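Local atomic coordinates of putative thioesterase II (Thermobifida fusca, PDB entry 3BBJ), a protein that probably hydrolyses acyl-CoA or related thioesters, as a putative thioesterase II whose chain carries two hotdog-fold halves. Residues S61-H66 / V218-H223; V90-F95 / G104-A109; D248-L253 / Q263-A268. All coordinates share one frame; numbering follows the deposited sequence.

Contact 1: S61-H66 / V218-H223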
loop_
_atom_site.group_PDB
_atom_site.type_symbol
_atom_site.label_atom_id
_atom_site.label_comp_id
_atom_site.label_asym_id
_atom_site.label_seq_id
_atom_site.Cartn_x
_atom_site.Cartn_y
_atom_site.Cartn_z
ATOM N N SER A 61 1.826 7.593 -1.928
ATOM C CA SER A 61 0.603 8.201 -1.454
ATOM C C SER A 61 -0.311 7.127 -0.858
ATOM O O SER A 61 -0.682 6.182 -1.547
ATOM C CB SER A 61 -0.086 8.905 -2.623
ATOM O OG SER A 61 0.811 9.772 -3.313
ATOM N N SER A 62 -0.657 7.289 0.419
ATOM C CA SER A 62 -1.588 6.410 1.135
ATOM C C SER A 62 -2.831 7.181 1.533
ATOM O O SER A 62 -2.751 8.222 2.212
ATOM C CB SER A 62 -0.955 5.846 2.398
ATOM O OG SER A 62 -0.178 6.831 3.043
ATOM N N TYR A 63 -3.981 6.640 1.139
ATOM C CA TYR A 63 -5.249 7.287 1.367
ATOM C C TYR A 63 -6.199 6.372 2.137
ATOM O O TYR A 63 -6.361 5.184 1.805
ATOM C CB TYR A 63 -5.891 7.644 0.030
ATOM C CG TYR A 63 -5.132 8.620 -0.853
ATOM C CD1 TYR A 63 -5.326 9.990 -0.715
ATOM C CD2 TYR A 63 -4.293 8.174 -1.878
ATOM C CE1 TYR A 63 -4.672 10.889 -1.505
ATOM C CE2 TYR A 63 -3.638 9.080 -2.705
ATOM C CZ TYR A 63 -3.825 10.447 -2.495
ATOM O OH TYR A 63 -3.200 11.386 -3.279
ATOM N N HIS A 64 -6.851 6.951 3.144
ATOM C CA HIS A 64 -7.890 6.259 3.917
ATOM C C HIS A 64 -9.219 6.950 3.685
ATOM O O HIS A 64 -9.312 8.151 3.882
ATOM C CB HIS A 64 -7.513 6.229 5.389
ATOM C CG HIS A 64 -6.442 5.229 5.690
ATOM N ND1 HIS A 64 -6.710 4.007 6.264
ATOM C CD2 HIS A 64 -5.113 5.236 5.424
ATOM C CE1 HIS A 64 -5.579 3.336 6.396
ATOM N NE2 HIS A 64 -4.598 4.053 5.882
ATOM N N PHE A 65 -10.225 6.187 3.244
ATOM C CA PHE A 65 -11.541 6.716 2.845
ATOM C C PHE A 65 -12.512 6.525 3.971
ATOM O O PHE A 65 -12.726 5.404 4.409
ATOM C CB PHE A 65 -12.073 5.984 1.601
ATOM C CG PHE A 65 -11.264 6.237 0.376
ATOM C CD1 PHE A 65 -10.097 5.537 0.148
ATOM C CD2 PHE A 65 -11.651 7.209 -0.543
ATOM C CE1 PHE A 65 -9.310 5.815 -0.984
ATOM C CE2 PHE A 65 -10.882 7.472 -1.678
ATOM C CZ PHE A 65 -9.714 6.779 -1.896
ATOM N N HIS A 66 -13.115 7.610 4.435
ATOM C CA HIS A 66 -13.999 7.548 5.592
ATOM C C HIS A 66 -15.465 7.525 5.204
ATOM O O HIS A 66 -16.241 6.715 5.752
ATOM C CB HIS A 66 -13.734 8.737 6.519
ATOM C CG HIS A 66 -12.304 8.861 6.930
ATOM N ND1 HIS A 66 -11.592 7.808 7.457
ATOM C CD2 HIS A 66 -11.452 9.911 6.893
ATOM C CE1 HIS A 66 -10.367 8.206 7.738
ATOM N NE2 HIS A 66 -10.252 9.477 7.393
ATOM N N VAL A 218 -11.493 1.145 1.085
ATOM C CA VAL A 218 -11.160 1.392 2.467
ATOM C C VAL A 218 -9.785 2.058 2.517
ATOM O O VAL A 218 -9.618 3.060 3.216
ATOM C CB VAL A 218 -11.201 0.115 3.294
ATOM C CG1 VAL A 218 -10.607 0.384 4.662
ATOM C CG2 VAL A 218 -12.641 -0.385 3.391
ATOM N N GLU A 219 -8.820 1.507 1.764
ATOM C CA GLU A 219 -7.459 2.023 1.744
ATOM C C GLU A 219 -6.854 1.845 0.366
ATOM O O GLU A 219 -7.059 0.839 -0.259
ATOM C CB GLU A 219 -6.602 1.299 2.806
ATOM C CG GLU A 219 -5.249 2.004 3.190
ATOM C CD GLU A 219 -4.146 1.875 2.160
ATOM O OE1 GLU A 219 -4.046 0.835 1.480
ATOM O OE2 GLU A 219 -3.345 2.829 2.046
ATOM N N LEU A 220 -6.129 2.850 -0.123
ATOM C CA LEU A 220 -5.344 2.728 -1.350
ATOM C C LEU A 220 -4.018 3.422 -1.119
ATOM O O LEU A 220 -3.979 4.569 -0.654
ATOM C CB LEU A 220 -6.072 3.340 -2.562
ATOM C CG LEU A 220 -5.381 3.331 -3.937
ATOM C CD1 LEU A 220 -6.375 3.559 -5.069
ATOM C CD2 LEU A 220 -4.259 4.363 -4.026
ATOM N N THR A 221 -2.939 2.696 -1.407
ATOM C CA THR A 221 -1.598 3.225 -1.455
ATOM C C THR A 221 -1.031 2.951 -2.847
ATOM O O THR A 221 -1.152 1.844 -3.362
ATOM C CB THR A 221 -0.658 2.569 -0.461
ATOM O OG1 THR A 221 -1.082 2.860 0.875
ATOM C CG2 THR A 221 0.764 3.106 -0.666
ATOM N N TRP A 222 -0.431 3.969 -3.451
ATOM C CA TRP A 222 0.173 3.819 -4.763
ATOM C C TRP A 222 1.527 4.558 -4.865
ATOM O O TRP A 222 1.770 5.562 -4.210
ATOM C CB TRP A 222 -0.809 4.232 -5.870
ATOM C CG TRP A 222 -0.867 5.685 -6.127
ATOM C CD1 TRP A 222 -1.683 6.584 -5.525
ATOM C CD2 TRP A 222 -0.084 6.423 -7.069
ATOM N NE1 TRP A 222 -1.459 7.838 -6.020
ATOM C CE2 TRP A 222 -0.469 7.774 -6.961
ATOM C CE3 TRP A 222 0.916 6.077 -7.983
ATOM C CZ2 TRP A 222 0.104 8.782 -7.737
ATOM C CZ3 TRP A 222 1.485 7.070 -8.748
ATOM C CH2 TRP A 222 1.072 8.411 -8.629
ATOM N N HIS A 223 2.413 4.013 -5.675
ATOM C CA HIS A 223 3.765 4.532 -5.791
ATOM C C HIS A 223 4.104 4.941 -7.224
ATOM O O HIS A 223 3.822 4.202 -8.170
ATOM C CB HIS A 223 4.752 3.453 -5.335
ATOM C CG HIS A 223 4.481 2.925 -3.965
ATOM N ND1 HIS A 223 4.588 3.706 -2.837
ATOM C CD2 HIS A 223 4.146 1.689 -3.534
ATOM C CE1 HIS A 223 4.317 2.979 -1.770
ATOM N NE2 HIS A 223 4.040 1.751 -2.164
HETATM O O HOH W 1 -1.417 10.792 -5.077
HETATM O O HOH W 2 2.162 8.424 -4.907
HETATM O O HOH W 3 -9.394 3.657 6.570
#
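This antiparallel strand pair is the seam of a double-hotdog fold, where strand 57-65 of the N-terminal half meets strand 217-224 of the C-terminal half. Two hydrogen-bonded pairs, Ser61 with Trp222 and Tyr63 with Leu220, alternate with two non-hydrogen-bonded ones; the shortest backbone bond between the strands runs from Tyr63 N to Leu220 O, 2.7 Å. Beyond them Phe65 N reaches Val218 O from above the carbonyl plane, beside a classic bulge in which Val218 and Glu219 both face Leu267.

On the face of Ser62, His64, Glu219 and Thr221, Glu219 has CG anti to its backbone N (chi1 -163°), which sets CG over one face of the His64 imidazole, toward its rim, 3.6 Å from the ring centroid, a CH-pi contact. The bend at chi2 (-75°) then turns the carboxylate toward Thr221, whose OG1 donates to the syn lone pair of Glu219 OE2 at 2.5 Å. An alanine in place of Glu219 would lose both the methylene over His64 and this acceptor, and would probably loosen the imidazole, whose NE2 bonds Ser62 OG of the second subunit.

On the other face Tyr63 and Trp222 lie side by side, pointing the same way, and Met42 of helix 38-51 touches both. Their polar tips share a water with the small Ser61: it lies 2.6 Å from Tyr63 OH, is 3.0 Å from Ser61 OG, and accepts the indole N-H at 3.1 Å from Trp222 NE1.

Contact 2: V90-F95 / G104-A109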
loop_
_atom_site.group_PDB
_atom_site.type_symbol
_atom_site.label_atom_id
_atom_site.label_comp_id
_atom_site.label_asym_id
_atom_site.label_seq_id
_atom_site.Cartn_x
_atom_site.Cartn_y
_atom_site.Cartn_z
ATOM N N VAL A 90 3.547 15.342 3.310
ATOM C CA VAL A 90 2.380 16.194 3.533
ATOM C C VAL A 90 1.101 15.372 3.798
ATOM O O VAL A 90 0.784 14.413 3.092
ATOM C CB VAL A 90 2.135 17.160 2.295
ATOM C CG1 VAL A 90 1.008 18.199 2.580
ATOM C CG2 VAL A 90 3.433 17.877 1.893
ATOM N N GLN A 91 0.383 15.757 4.844
ATOM C CA GLN A 91 -0.927 15.200 5.160
ATOM C C GLN A 91 -1.988 16.163 4.617
ATOM O O GLN A 91 -1.891 17.396 4.779
ATOM C CB GLN A 91 -1.056 15.030 6.664
ATOM C CG GLN A 91 -2.347 14.475 7.197
ATOM C CD GLN A 91 -2.248 14.229 8.702
ATOM O OE1 GLN A 91 -2.857 14.943 9.507
ATOM N NE2 GLN A 91 -1.426 13.254 9.091
ATOM N N THR A 92 -2.979 15.593 3.943
ATOM C CA THR A 92 -4.027 16.372 3.307
ATOM C C THR A 92 -5.354 15.653 3.549
ATOM O O THR A 92 -5.461 14.426 3.352
ATOM C CB THR A 92 -3.734 16.560 1.798
ATOM O OG1 THR A 92 -4.804 17.275 1.167
ATOM C CG2 THR A 92 -3.522 15.208 1.096
ATOM N N THR A 93 -6.342 16.412 4.029
ATOM C CA THR A 93 -7.652 15.861 4.366
ATOM C C THR A 93 -8.779 16.644 3.669
ATOM O O THR A 93 -8.788 17.889 3.656
ATOM C CB THR A 93 -7.861 15.884 5.885
ATOM O OG1 THR A 93 -6.713 15.318 6.536
ATOM C CG2 THR A 93 -9.136 15.112 6.289
ATOM N N LEU A 94 -9.732 15.897 3.099
ATOM C CA LEU A 94 -10.871 16.484 2.390
ATOM C C LEU A 94 -12.109 16.491 3.270
ATOM O O LEU A 94 -12.460 15.467 3.862
ATOM C CB LEU A 94 -11.171 15.710 1.117
ATOM C CG LEU A 94 -12.322 16.203 0.253
ATOM C CD1 LEU A 94 -12.035 17.621 -0.256
ATOM C CD2 LEU A 94 -12.544 15.230 -0.914
ATOM N N PHE A 95 -12.759 17.662 3.328
ATOM C CA PHE A 95 -13.979 17.865 4.103
ATOM C C PHE A 95 -15.129 18.288 3.211
ATOM O O PHE A 95 -14.941 18.972 2.209
ATOM C CB PHE A 95 -13.776 18.957 5.131
ATOM C CG PHE A 95 -12.742 18.645 6.147
ATOM C CD1 PHE A 95 -11.400 18.853 5.871
ATOM C CD2 PHE A 95 -13.104 18.180 7.396
ATOM C CE1 PHE A 95 -10.426 18.569 6.835
ATOM C CE2 PHE A 95 -12.128 17.900 8.369
ATOM C CZ PHE A 95 -10.792 18.093 8.085
ATOM N N GLY A 104 -5.182 11.610 3.007
ATOM C CA GLY A 104 -4.009 11.085 2.334
ATOM C C GLY A 104 -2.730 11.588 2.990
ATOM O O GLY A 104 -2.717 12.668 3.583
ATOM N N THR A 105 -1.679 10.764 2.963
ATOM C CA THR A 105 -0.351 11.203 3.374
ATOM C C THR A 105 0.519 10.869 2.176
ATOM O O THR A 105 0.401 9.802 1.601
ATOM C CB THR A 105 0.112 10.549 4.674
ATOM O OG1 THR A 105 -0.885 10.782 5.676
ATOM C CG2 THR A 105 1.462 11.144 5.147
ATOM N N LEU A 106 1.307 11.838 1.742
ATOM C CA LEU A 106 2.073 11.708 0.526
ATOM C C LEU A 106 3.525 12.011 0.772
ATOM O O LEU A 106 3.868 13.085 1.281
ATOM C CB LEU A 106 1.530 12.644 -0.581
ATOM C CG LEU A 106 0.131 12.357 -1.167
ATOM C CD1 LEU A 106 -0.974 12.823 -0.226
ATOM C CD2 LEU A 106 -0.045 13.006 -2.520
ATOM N N ALA A 107 4.374 11.042 0.418
ATOM C CA ALA A 107 5.808 11.238 0.431
ATOM C C ALA A 107 6.092 11.866 -0.920
ATOM O O ALA A 107 5.886 11.223 -1.963
ATOM C CB ALA A 107 6.556 9.909 0.589
ATOM N N THR A 108 6.533 13.127 -0.905
ATOM C CA THR A 108 6.884 13.825 -2.139
ATOM C C THR A 108 8.391 13.922 -2.247
ATOM O O THR A 108 9.095 14.080 -1.242
ATOM C CB THR A 108 6.278 15.249 -2.248
ATOM O OG1 THR A 108 7.086 16.173 -1.518
ATOM C CG2 THR A 108 4.824 15.288 -1.728
ATOM N N ALA A 109 8.866 13.797 -3.478
ATOM C CA ALA A 109 10.284 13.894 -3.803
ATOM C C ALA A 109 10.356 14.364 -5.264
ATOM O O ALA A 109 9.331 14.617 -5.879
ATOM C CB ALA A 109 10.968 12.554 -3.625
#
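Four backbone hydrogen bonds join Val90 and Thr92 to Leu106 and Gly104 in a beta hairpin, strands 88-96 and 99-109, in the sheet of the N-terminal hotdog half. Val90 and Leu106 exchange one pair of bonds, Thr92 and Gly104 the other; between them Gln91 and Thr105 form a non-hydrogen-bonded pair. The straightest is Gly104 N to Thr92 O, 2.9 Å with 178° at the hydrogen, lying nearly along the C=O axis. The other three donors lie in the planes of their carbonyls. Gln91 CA also directs its hydrogen at Gly104 O, 3.5 Å away.

Among the side chains, Thr92 and Leu106 make the closest apolar contact, diagonally across the pair: Thr92 CG2 lies 3.7 Å from Leu106 CD1, and the two side chains cross obliquely. Thr92 holds OG1 anti to its backbone N (chi1 177°), which puts CG2 in the crowded position between N and the carbonyl carbon. The same methyl approaches Gly104 O to 3.6 Å. Threonine suits this place because its two branches do different work, the methyl meeting leucine while OG1 bonds Ser48 OG of helix 38-51. Directly opposite, Gly104 presents only a hydrogen on this face.

Farther out, Leu45 of the same helix packs on Thr92 and Ala49 on Val90, so the face of Val90, Thr92 and Leu106 is the one turned to the helix. The reverse face looks to the second subunit, where Gln91 meets its own counterpart and Thr105 meets His64 of that subunit. Thr105 has CG2 anti to its backbone N, which brings this methyl to 3.9 Å from Val90 O.

Contact 3: D248-L253 / Q263-A268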
loop_
_atom_site.group_PDB
_atom_site.type_symbol
_atom_site.label_atom_id
_atom_site.label_comp_id
_atom_site.label_asym_id
_atom_site.label_seq_id
_atom_site.Cartn_x
_atom_site.Cartn_y
_atom_site.Cartn_z
ATOM N N ASP A 248 -8.471 -7.567 -2.411
ATOM C CA ASP A 248 -7.355 -6.714 -2.814
ATOM C C ASP A 248 -7.428 -6.469 -4.334
ATOM O O ASP A 248 -7.663 -7.402 -5.112
ATOM C CB ASP A 248 -6.012 -7.340 -2.436
ATOM C CG ASP A 248 -5.772 -8.689 -3.112
ATOM O OD1 ASP A 248 -6.524 -9.637 -2.812
ATOM O OD2 ASP A 248 -4.826 -8.812 -3.917
ATOM N N GLU A 249 -7.247 -5.215 -4.746
ATOM C CA GLU A 249 -7.171 -4.858 -6.175
ATOM C C GLU A 249 -5.806 -4.243 -6.433
ATOM O O GLU A 249 -5.481 -3.177 -5.938
ATOM C CB GLU A 249 -8.289 -3.889 -6.550
ATOM C CG GLU A 249 -8.320 -3.422 -7.998
ATOM C CD GLU A 249 -9.535 -2.516 -8.303
ATOM O OE1 GLU A 249 -10.694 -2.934 -8.024
ATOM O OE2 GLU A 249 -9.333 -1.392 -8.834
ATOM N N ASN A 250 -5.017 -4.914 -7.239
ATOM C CA ASN A 250 -3.649 -4.507 -7.504
ATOM C C ASN A 250 -3.562 -3.980 -8.924
ATOM O O ASN A 250 -3.749 -4.746 -9.855
ATOM C CB ASN A 250 -2.756 -5.723 -7.336
ATOM C CG ASN A 250 -3.080 -6.478 -6.073
ATOM O OD1 ASN A 250 -3.065 -5.898 -5.007
ATOM N ND2 ASN A 250 -3.420 -7.768 -6.188
ATOM N N VAL A 251 -3.266 -2.685 -9.085
ATOM C CA VAL A 251 -3.205 -2.074 -10.409
ATOM C C VAL A 251 -1.797 -1.537 -10.712
ATOM O O VAL A 251 -1.239 -0.752 -9.963
ATOM C CB VAL A 251 -4.269 -0.924 -10.539
ATOM C CG1 VAL A 251 -4.108 -0.159 -11.856
ATOM C CG2 VAL A 251 -5.691 -1.468 -10.386
ATOM N N ASP A 252 -1.215 -1.993 -11.807
ATOM C CA ASP A 252 0.071 -1.475 -12.260
ATOM C C ASP A 252 -0.173 -0.737 -13.572
ATOM O O ASP A 252 -1.035 -1.134 -14.368
ATOM C CB ASP A 252 1.092 -2.600 -12.417
ATOM C CG ASP A 252 1.362 -3.323 -11.100
ATOM O OD1 ASP A 252 1.665 -2.644 -10.105
ATOM O OD2 ASP A 252 1.245 -4.566 -11.045
ATOM N N LEU A 253 0.551 0.364 -13.760
ATOM C CA LEU A 253 0.456 1.152 -14.970
ATOM C C LEU A 253 1.833 1.322 -15.609
ATOM O O LEU A 253 2.823 1.604 -14.919
ATOM C CB LEU A 253 -0.133 2.532 -14.662
ATOM C CG LEU A 253 -1.505 2.639 -13.994
ATOM C CD1 LEU A 253 -1.876 4.123 -13.674
ATOM C CD2 LEU A 253 -2.561 2.001 -14.866
ATOM N N GLN A 263 2.381 1.671 -9.248
ATOM C CA GLN A 263 2.056 0.404 -8.576
ATOM C C GLN A 263 1.084 0.775 -7.465
ATOM O O GLN A 263 1.430 1.532 -6.559
ATOM C CB GLN A 263 3.275 -0.239 -7.928
ATOM C CG GLN A 263 4.340 -0.754 -8.865
ATOM C CD GLN A 263 5.547 -1.264 -8.111
ATOM O OE1 GLN A 263 6.335 -0.483 -7.560
ATOM N NE2 GLN A 263 5.710 -2.577 -8.088
ATOM N N SER A 264 -0.124 0.236 -7.557
ATOM C CA SER A 264 -1.215 0.576 -6.672
ATOM C C SER A 264 -1.807 -0.696 -6.095
ATOM O O SER A 264 -1.920 -1.703 -6.771
ATOM C CB SER A 264 -2.301 1.329 -7.467
ATOM O OG SER A 264 -3.347 1.835 -6.641
ATOM N N ARG A 265 -2.133 -0.660 -4.823
ATOM C CA ARG A 265 -2.907 -1.722 -4.219
ATOM C C ARG A 265 -3.991 -1.034 -3.361
ATOM O O ARG A 265 -3.675 -0.138 -2.571
ATOM C CB ARG A 265 -2.024 -2.714 -3.405
ATOM C CG ARG A 265 -2.895 -3.886 -2.786
ATOM C CD ARG A 265 -2.177 -5.041 -2.012
ATOM N NE ARG A 265 -1.080 -5.714 -2.742
ATOM C CZ ARG A 265 0.142 -5.951 -2.242
ATOM N NH1 ARG A 265 0.450 -5.612 -0.988
ATOM N NH2 ARG A 265 1.069 -6.549 -2.995
ATOM N N GLN A 266 -5.259 -1.379 -3.579
ATOM C CA GLN A 266 -6.324 -0.941 -2.644
ATOM C C GLN A 266 -6.965 -2.156 -1.959
ATOM O O GLN A 266 -6.906 -3.286 -2.491
ATOM C CB GLN A 266 -7.407 -0.034 -3.274
ATOM C CG GLN A 266 -8.292 -0.636 -4.348
ATOM C CD GLN A 266 -9.546 0.205 -4.634
ATOM O OE1 GLN A 266 -10.519 0.163 -3.884
ATOM N NE2 GLN A 266 -9.537 0.941 -5.750
ATOM N N LEU A 267 -7.533 -1.905 -0.776
ATOM C CA LEU A 267 -8.307 -2.899 -0.023
ATOM C C LEU A 267 -9.716 -2.358 0.205
ATOM O O LEU A 267 -9.903 -1.214 0.633
ATOM C CB LEU A 267 -7.662 -3.214 1.339
ATOM C CG LEU A 267 -8.180 -4.479 2.029
ATOM C CD1 LEU A 267 -7.604 -5.745 1.324
ATOM C CD2 LEU A 267 -7.877 -4.516 3.525
ATOM N N ALA A 268 -10.716 -3.183 -0.071
ATOM C CA ALA A 268 -12.111 -2.762 0.090
ATOM C C ALA A 268 -12.965 -3.937 0.548
ATOM O O ALA A 268 -12.632 -5.107 0.290
ATOM C CB ALA A 268 -12.653 -2.175 -1.206
HETATM O O HOH W 4 -7.537 0.331 -7.772
HETATM O O HOH W 5 -5.107 -0.354 -6.849
HETATM O O HOH W 6 0.308 -3.200 -8.064
HETATM O O HOH W 7 4.086 -4.507 -9.548
#
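Segments 248-253 and 263-268 run antiparallel, their axes at 164° and 4.6 Å apart at closest approach, with Glu249-Gln266 and Val251-Ser264 as hydrogen-bonded pairs. Val251 N approaches Ser264 O from above the carbonyl plane, whereas Ser264 N meets Val251 O in plane at 2.8 Å.

Asn250 and Arg265 lie side by side, pointing the same way, their amide and guanidinium planes almost perpendicular (88°). Arg265 extends to CD and bends at chi3 (-53°), so that NE gives a weak hydrogen bond to Asn250 OD1 at 3.0 Å. The amide's other end donates from Asn250 ND2 to the anti lone pair of Asp248 OD2 at 2.9 Å; asparagine can thus serve an arginine and an aspartate at once. The two strands form a beta hairpin of the C-terminal hotdog half, and this face meets the second subunit, whose Arg225 makes a salt bridge with Asp248.

On the opposite face Glu249 and Gln266 run alongside each other, and a water joins their ends, donating to Glu249 OE2 at 2.7 Å and accepting from Gln266 NE2 at 2.9 Å. Ile205 N bonds the other carboxylate oxygen, OE1, and Gln266 OE1 bonds Thr217 OG1. Short Ser264 keeps its hydroxyl close to the strand: OG lies 2.8 Å from a second water, which donates to Glu249 O at 3.0 Å.

How the contacts relate
The three contacts lie along one run of neighbouring antiparallel strands, in the order 88-96, 99-109, 57-65, 217-224, 260-269 and 246-254. Contact 1 sits in the middle, its centre about 10 Å from that of each other contact. Contacts 2 and 3 are local hairpins of the N- and C-terminal halves, with centres about 19 Å apart and nearest atoms about 12 Å apart. Contact 2 falls between the two segments of contact 1 in sequence; contact 3 follows both. Ser62 O probably bonds Thr105 N, and Glu219 O probably bonds Leu267 N, so the central pair continues into both hairpins. All three touch the second subunit, so strands of both halves contribute to the dimer interface.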